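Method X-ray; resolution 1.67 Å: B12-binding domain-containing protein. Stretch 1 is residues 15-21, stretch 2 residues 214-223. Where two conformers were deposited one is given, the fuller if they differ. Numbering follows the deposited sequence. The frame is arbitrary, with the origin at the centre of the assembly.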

# COMPACT_ATOMS: atom_id res chain seq x y z
N PRO A 15 8.73 5.99 -10.29
CA PRO A 15 9.26 4.69 -10.69
C PRO A 15 8.24 3.56 -10.59
O PRO A 15 7.44 3.53 -9.65
CB PRO A 15 10.43 4.46 -9.72
CG PRO A 15 10.18 5.38 -8.58
CD PRO A 15 9.48 6.56 -9.15
N PRO A 16 8.26 2.65 -11.56
CA PRO A 16 7.16 1.70 -11.71
C PRO A 16 7.27 0.52 -10.76
O PRO A 16 8.35 0.00 -10.49
CB PRO A 16 7.30 1.24 -13.17
CG PRO A 16 8.77 1.34 -13.43
CD PRO A 16 9.26 2.53 -12.64
N ILE A 17 6.11 0.10 -10.26
CA ILE A 17 5.99 -1.04 -9.35
C ILE A 17 5.06 -2.06 -10.00
O ILE A 17 3.93 -1.72 -10.36
CB ILE A 17 5.44 -0.61 -7.98
CG1 ILE A 17 6.45 0.28 -7.25
CG2 ILE A 17 5.03 -1.83 -7.16
CD1 ILE A 17 7.83 -0.35 -7.10
N ALA A 18 5.54 -3.29 -10.14
CA ALA A 18 4.76 -4.32 -10.82
C ALA A 18 3.41 -4.50 -10.12
O ALA A 18 3.35 -4.54 -8.89
CB ALA A 18 5.52 -5.65 -10.85
N PRO A 19 2.31 -4.59 -10.87
CA PRO A 19 0.98 -4.85 -10.28
C PRO A 19 0.81 -6.31 -9.87
O PRO A 19 0.16 -7.13 -10.54
CB PRO A 19 0.03 -4.45 -11.41
CG PRO A 19 0.81 -4.73 -12.65
CD PRO A 19 2.24 -4.37 -12.33
N TYR A 20 1.42 -6.64 -8.73
CA TYR A 20 1.44 -8.00 -8.21
C TYR A 20 0.03 -8.59 -8.13
O TYR A 20 -0.17 -9.78 -8.39
CB TYR A 20 2.11 -7.95 -6.83
CG TYR A 20 2.44 -9.26 -6.16
CD1 TYR A 20 2.38 -10.48 -6.83
CD2 TYR A 20 2.85 -9.26 -4.83
CE1 TYR A 20 2.70 -11.66 -6.18
CE2 TYR A 20 3.18 -10.43 -4.18
CZ TYR A 20 3.11 -11.63 -4.85
OH TYR A 20 3.44 -12.79 -4.18
N ALA A 21 -0.95 -7.75 -7.79
CA ALA A 21 -2.34 -8.19 -7.72
C ALA A 21 -2.75 -8.96 -8.97
O ALA A 21 -3.41 -10.00 -8.88
CB ALA A 21 -3.26 -6.99 -7.54
N ARG A 214 14.04 -4.36 -14.11
CA ARG A 214 15.09 -3.59 -14.77
C ARG A 214 14.87 -2.09 -14.64
O ARG A 214 15.83 -1.32 -14.79
CB ARG A 214 15.17 -3.98 -16.25
CG ARG A 214 15.68 -5.40 -16.46
CD ARG A 214 15.74 -5.76 -17.94
NE ARG A 214 16.57 -4.84 -18.71
CZ ARG A 214 16.10 -4.02 -19.65
NH1 ARG A 214 16.92 -3.21 -20.30
NH2 ARG A 214 14.81 -4.02 -19.94
N ARG A 215 13.64 -1.65 -14.37
CA ARG A 215 13.35 -0.24 -14.18
C ARG A 215 13.29 0.14 -12.71
O ARG A 215 12.84 1.24 -12.38
CB ARG A 215 12.03 0.11 -14.89
CG ARG A 215 12.06 -0.29 -16.37
CD ARG A 215 10.80 0.07 -17.13
NE ARG A 215 10.91 1.36 -17.80
CZ ARG A 215 10.29 1.68 -18.93
NH1 ARG A 215 9.52 0.79 -19.54
NH2 ARG A 215 10.45 2.88 -19.46
N GLY A 216 13.77 -0.74 -11.82
CA GLY A 216 13.92 -0.43 -10.42
C GLY A 216 12.88 -1.04 -9.52
O GLY A 216 12.99 -0.92 -8.29
N GLY A 217 11.86 -1.69 -10.08
CA GLY A 217 10.79 -2.27 -9.29
C GLY A 217 11.15 -3.63 -8.74
O GLY A 217 11.12 -4.63 -9.46
N LEU A 218 11.48 -3.68 -7.45
CA LEU A 218 11.96 -4.91 -6.85
C LEU A 218 10.93 -6.02 -7.01
O LEU A 218 9.72 -5.79 -7.14
CB LEU A 218 12.25 -4.72 -5.36
CG LEU A 218 13.36 -3.75 -4.95
CD1 LEU A 218 13.79 -4.08 -3.53
CD2 LEU A 218 14.53 -3.81 -5.92
N GLY A 219 11.43 -7.26 -6.97
CA GLY A 219 10.53 -8.39 -6.86
C GLY A 219 9.64 -8.23 -5.64
O GLY A 219 10.04 -7.68 -4.61
N SER A 220 8.40 -8.65 -5.78
CA SER A 220 7.44 -8.63 -4.69
C SER A 220 7.09 -10.06 -4.32
O SER A 220 6.96 -10.92 -5.19
CB SER A 220 6.19 -7.85 -5.09
OG SER A 220 5.80 -8.21 -6.41
N ILE A 221 6.94 -10.33 -3.03
CA ILE A 221 6.52 -11.65 -2.59
C ILE A 221 5.58 -11.48 -1.40
O ILE A 221 5.93 -10.82 -0.41
CB ILE A 221 7.70 -12.57 -2.23
CG1 ILE A 221 7.18 -13.94 -1.78
CG2 ILE A 221 8.60 -11.93 -1.16
CD1 ILE A 221 6.51 -14.74 -2.90
N LEU A 222 4.40 -12.07 -1.51
CA LEU A 222 3.43 -12.09 -0.43
C LEU A 222 3.59 -13.38 0.35
O LEU A 222 3.70 -14.46 -0.24
CB LEU A 222 2.01 -11.99 -1.00
CG LEU A 222 0.89 -12.11 0.02
CD1 LEU A 222 0.90 -10.90 0.93
CD2 LEU A 222 -0.45 -12.25 -0.71
N THR A 223 3.63 -13.28 1.68
CA THR A 223 3.66 -14.48 2.50
C THR A 223 2.38 -14.71 3.29
O THR A 223 2.04 -15.86 3.59
CB THR A 223 4.86 -14.46 3.47
OG1 THR A 223 4.51 -13.80 4.70
CG2 THR A 223 6.05 -13.75 2.83
O HOH W 1 5.49 -5.46 -7.25
O HOH W 2 7.97 -4.21 -8.82

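Residues 15-21 pack against residues 214-223, two segments of one chain that lie about 200 residues apart in sequence. The touching parts run in nearly the same direction, 26° apart from end to end, and bury 389 Å² between them, both sides summed. They are closest in register at I17 and G217, whose CA atoms are 5.0 Å apart, and wider at Y20 and S220, where CA to CA is 7.0 Å; the extra room is taken up by side chains. The proline-rich run of the first stretch is extended before the chain turns into a helix near Y20, and the second leaves a helix at R215, passes through two glycines and becomes a strand at residues 219-221. No direct backbone-to-backbone hydrogen bond joins the two.

G217 lets the backbones approach closely. Its CA lies 3.5 Å from P16 O, a CA-H...O contact with an angle of 120° at the hydrogen, and 4.2 Å from I17 CD1, the end of a side chain whose CA-to-CB bond points sideways. A CB on G217 would sit 2.7 Å from P16 O, a clash, so the absence of a side chain is what this spacing requires. G216 is a different case: with phi at 104°, a CB would be jammed against the carbonyl oxygen of the preceding residue, and the backbone angles alone call for glycine.

A single direct hydrogen bond crosses the stretches, from backbone to side chain. L222 N donates to Y20 OH at 2.9 Å with an N-H...O angle of 160°, close to linear. The CA-to-CB bond of Y20 points toward the second stretch, and chi1 is t, which places its hydroxyl within reach of this amide; the amide lies near the plane of the ring at its edge.

Two waters fill the gap where the backbones do not meet. Water 1 donates to A18 O at 2.8 Å and accepts from S220 OG at 2.9 Å, tying a carbonyl to a serine hydroxyl. Water 2 accepts from A18 N at 2.9 Å and donates to L218 O at 2.9 Å, linking amide to carbonyl through a single molecule. Both polar backbone atoms of A18 are thus served by solvent, although A18 O also receives a weak bond from Y20 N at 2.9 Å within its own stretch.

Among the side chains that pack, Y20 gives up more surface to the contact than any other residue here. S220 OG lies over one face of its ring, 3.5 Å from Y20 CD2, while L222 CB packs 3.7 Å from Y20 CE2, so L222 meets the tyrosine through both its amide and its aliphatic side chain. I221 points its CA-to-CB bond away, yet its CA is 3.6 Å from Y20 OH. Toward the other end, P16 CG rests 3.8 Å from R215 CB, an apolar contact with the aliphatic base of the arginine.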